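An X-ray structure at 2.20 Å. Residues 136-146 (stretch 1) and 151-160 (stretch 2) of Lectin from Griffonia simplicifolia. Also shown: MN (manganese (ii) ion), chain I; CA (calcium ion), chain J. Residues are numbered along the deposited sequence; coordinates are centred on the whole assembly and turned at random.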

# COMPACT_ATOMS: atom_id res chain seq x y z
N ASN B 136 2.82 3.82 41.77
CA ASN B 136 4.00 4.53 42.27
C ASN B 136 3.92 6.05 42.12
O ASN B 136 4.52 6.80 42.89
CB ASN B 136 5.26 4.06 41.53
CG ASN B 136 5.15 2.63 41.05
OD1 ASN B 136 4.26 2.29 40.27
ND2 ASN B 136 6.06 1.78 41.52
N PHE B 137 3.22 6.50 41.08
CA PHE B 137 3.06 7.93 40.82
C PHE B 137 1.70 8.15 40.19
O PHE B 137 1.06 7.21 39.73
CB PHE B 137 4.16 8.43 39.88
CG PHE B 137 4.29 7.61 38.62
CD1 PHE B 137 3.46 7.84 37.53
CD2 PHE B 137 5.24 6.60 38.53
CE1 PHE B 137 3.56 7.07 36.37
CE2 PHE B 137 5.36 5.83 37.39
CZ PHE B 137 4.52 6.06 36.30
N PRO B 138 1.23 9.40 40.16
CA PRO B 138 -0.08 9.70 39.58
C PRO B 138 -0.20 9.44 38.09
O PRO B 138 0.63 9.89 37.31
CB PRO B 138 -0.28 11.18 39.91
CD PRO B 138 1.84 10.62 40.72
N GLU B 139 -1.25 8.73 37.70
CA GLU B 139 -1.54 8.46 36.30
C GLU B 139 -2.88 7.74 36.14
O GLU B 139 -3.36 7.12 37.08
CB GLU B 139 -0.40 7.68 35.61
CG GLU B 139 -0.22 6.18 35.89
CD GLU B 139 0.74 5.58 34.87
OE1 GLU B 139 1.32 6.37 34.10
OE2 GLU B 139 0.92 4.34 34.82
N PRO B 140 -3.50 7.84 34.96
CA PRO B 140 -4.80 7.20 34.72
C PRO B 140 -4.88 5.75 35.19
O PRO B 140 -3.93 4.97 35.04
CB PRO B 140 -4.96 7.31 33.20
CG PRO B 140 -4.28 8.61 32.90
CD PRO B 140 -3.03 8.55 33.75
N SER B 141 -6.03 5.37 35.75
CA SER B 141 -6.20 4.00 36.23
C SER B 141 -6.47 3.04 35.07
O SER B 141 -6.68 1.85 35.27
CB SER B 141 -7.34 3.93 37.24
OG SER B 141 -8.54 4.41 36.65
N TYR B 142 -6.47 3.56 33.85
CA TYR B 142 -6.70 2.76 32.65
C TYR B 142 -5.55 2.94 31.66
O TYR B 142 -4.77 3.88 31.79
CB TYR B 142 -8.03 3.17 32.01
CG TYR B 142 -8.21 4.66 31.93
CD1 TYR B 142 -7.48 5.43 31.03
CD2 TYR B 142 -9.09 5.32 32.79
CE1 TYR B 142 -7.61 6.82 30.99
CE2 TYR B 142 -9.22 6.70 32.76
CZ TYR B 142 -8.48 7.45 31.86
OH TYR B 142 -8.59 8.82 31.85
N ARG B 143 -5.44 2.02 30.70
CA ARG B 143 -4.38 2.09 29.67
C ARG B 143 -4.54 3.47 29.04
O ARG B 143 -5.66 3.96 28.88
CB ARG B 143 -4.57 1.04 28.58
CG ARG B 143 -4.90 -0.38 29.04
CD ARG B 143 -3.78 -0.96 29.85
NE ARG B 143 -3.68 -2.42 29.89
CZ ARG B 143 -4.67 -3.26 30.21
NH1 ARG B 143 -5.89 -2.82 30.51
NH2 ARG B 143 -4.41 -4.56 30.33
N HIS B 144 -3.44 4.07 28.63
CA HIS B 144 -3.54 5.41 28.09
C HIS B 144 -2.37 5.89 27.24
O HIS B 144 -1.28 5.31 27.24
CB HIS B 144 -3.70 6.37 29.26
CG HIS B 144 -2.54 6.33 30.21
ND1 HIS B 144 -2.38 5.35 31.16
CD2 HIS B 144 -1.46 7.14 30.32
CE1 HIS B 144 -1.26 5.55 31.82
NE2 HIS B 144 -0.68 6.63 31.33
N ILE B 145 -2.62 6.99 26.53
CA ILE B 145 -1.66 7.66 25.69
C ILE B 145 -1.42 8.98 26.39
O ILE B 145 -2.35 9.55 26.98
CB ILE B 145 -2.24 7.96 24.30
CG1 ILE B 145 -2.51 6.66 23.54
CG2 ILE B 145 -1.27 8.85 23.52
CD1 ILE B 145 -3.52 6.80 22.41
N GLY B 146 -0.19 9.48 26.35
CA GLY B 146 0.09 10.74 27.02
C GLY B 146 1.30 11.50 26.51
O GLY B 146 2.15 10.96 25.79
N SER B 151 8.98 14.47 32.65
CA SER B 151 8.45 13.70 33.76
C SER B 151 7.64 12.49 33.29
O SER B 151 7.00 12.54 32.23
CB SER B 151 7.56 14.58 34.63
OG SER B 151 6.88 13.79 35.59
N ILE B 152 7.67 11.42 34.08
CA ILE B 152 6.93 10.19 33.77
C ILE B 152 5.45 10.43 34.07
O ILE B 152 4.60 9.59 33.76
CB ILE B 152 7.44 8.96 34.60
CG1 ILE B 152 6.82 7.67 34.05
CG2 ILE B 152 7.04 9.09 36.07
CD1 ILE B 152 7.25 7.32 32.63
N VAL B 153 5.15 11.57 34.68
CA VAL B 153 3.77 11.93 34.98
C VAL B 153 3.31 12.84 33.84
O VAL B 153 3.75 13.99 33.73
CB VAL B 153 3.67 12.70 36.32
CG1 VAL B 153 2.23 13.18 36.53
CG2 VAL B 153 4.12 11.80 37.47
N SER B 154 2.44 12.31 32.98
CA SER B 154 1.95 13.04 31.82
C SER B 154 1.27 14.36 32.16
O SER B 154 0.62 14.49 33.20
CB SER B 154 0.96 12.17 31.03
OG SER B 154 1.51 10.90 30.75
N VAL B 155 1.42 15.35 31.29
CA VAL B 155 0.76 16.64 31.52
C VAL B 155 -0.66 16.54 30.97
O VAL B 155 -1.54 17.29 31.36
CB VAL B 155 1.48 17.82 30.83
CG1 VAL B 155 2.82 18.09 31.50
CG2 VAL B 155 1.67 17.52 29.35
N ALA B 156 -0.87 15.59 30.06
CA ALA B 156 -2.19 15.37 29.47
C ALA B 156 -2.24 13.92 28.99
O ALA B 156 -1.22 13.39 28.54
CB ALA B 156 -2.44 16.34 28.30
N THR B 157 -3.41 13.30 29.11
CA THR B 157 -3.57 11.92 28.70
C THR B 157 -4.89 11.70 28.00
O THR B 157 -5.78 12.54 28.03
CB THR B 157 -3.51 10.97 29.89
OG1 THR B 157 -4.58 11.29 30.80
CG2 THR B 157 -2.19 11.08 30.61
N LYS B 158 -4.99 10.54 27.37
CA LYS B 158 -6.18 10.11 26.65
C LYS B 158 -6.29 8.62 26.88
O LYS B 158 -5.31 7.88 26.74
CB LYS B 158 -6.03 10.37 25.15
CG LYS B 158 -6.51 11.71 24.68
CD LYS B 158 -8.03 11.80 24.79
CE LYS B 158 -8.57 13.01 24.06
NZ LYS B 158 -8.04 14.27 24.64
N ARG B 159 -7.51 8.17 27.19
CA ARG B 159 -7.77 6.77 27.42
C ARG B 159 -7.51 5.95 26.17
O ARG B 159 -7.91 6.33 25.07
CB ARG B 159 -9.22 6.58 27.85
CG ARG B 159 -9.62 5.15 28.11
CD ARG B 159 -10.89 5.09 28.93
NE ARG B 159 -11.22 3.73 29.33
CZ ARG B 159 -11.90 3.41 30.42
NH1 ARG B 159 -12.34 4.36 31.25
NH2 ARG B 159 -12.15 2.14 30.70
N TRP B 160 -6.85 4.82 26.36
CA TRP B 160 -6.52 3.92 25.26
C TRP B 160 -7.33 2.63 25.46
O TRP B 160 -7.03 1.84 26.34
CB TRP B 160 -5.01 3.65 25.29
CG TRP B 160 -4.44 2.96 24.09
CD1 TRP B 160 -5.08 2.70 22.90
CD2 TRP B 160 -3.12 2.44 23.96
NE1 TRP B 160 -4.22 2.04 22.05
CE2 TRP B 160 -3.02 1.87 22.67
CE3 TRP B 160 -2.01 2.39 24.81
CZ2 TRP B 160 -1.84 1.26 22.21
CZ3 TRP B 160 -0.84 1.77 24.36
CH2 TRP B 160 -0.77 1.22 23.07
MN MN I . 1.54 6.77 31.91
CA CA J . 2.53 3.03 33.28
O HOH W 1 0.75 10.32 34.48
O HOH W 2 3.51 7.35 32.41
O HOH W 3 1.18 8.77 32.45
O HOH W 4 3.91 1.31 32.21
O HOH W 5 4.34 4.64 33.33

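What holds the two backbones in register? The strand at His-144 to Gly-146 runs antiparallel to the strand that includes Thr-157 to Arg-159, and three hydrogen bonds fix their alignment: Trp-160 N to Arg-143 O at 2.9 Å, Ile-145 N to Lys-158 O at 2.8 Å, and Lys-158 N back to Ile-145 O at 2.8 Å. The last two form a closed pair around Ile-145 and Lys-158. The same Ile-145 O also meets Thr-157 CA at 3.2 Å, a CA-H...O contact.

Where does the missing side chain of Gly-146 matter? Gly-146 CA lies 3.3 Å from Ala-156 O, 4.0 Å from Ser-154 OG and 4.2 Å from Thr-157 CA. A CB here would lie 2.6 Å from Ser-154 OG, a clash; the hydroxyl occupies the space that glycine leaves empty.

Which bumps press against the aromatic rings? Ile-152 CG2 sits almost on the normal of the Phe-137 ring, 3.7 Å from its centroid, while Val-153 CG2 approaches Phe-137 CD1 obliquely at 4.0 Å. Farther along, the extended Arg-159 side chain follows Tyr-142: its CD lies over the ring face, 4.0 Å from the centroid, and its guanidinium stacks flat, with the planes tilted by 14°. Ile-145 CD1 lies over a face of the Trp-160 ring.

How do the metal ions and water complete the fit? His-144 NE2 binds manganese at 2.3 Å, while its ND1 donates to Tyr-142 O at 2.9 Å, so both ring nitrogens are engaged. Glu-139 bridges the metals, with OE1 2.2 Å from manganese and OE2 2.6 Å from calcium. Stretch 2 reaches manganese through waters that donate to Ile-152 O and Ser-154 OG. Another water fills the gap between Pro-138 O and Ser-154 N, bonding to both.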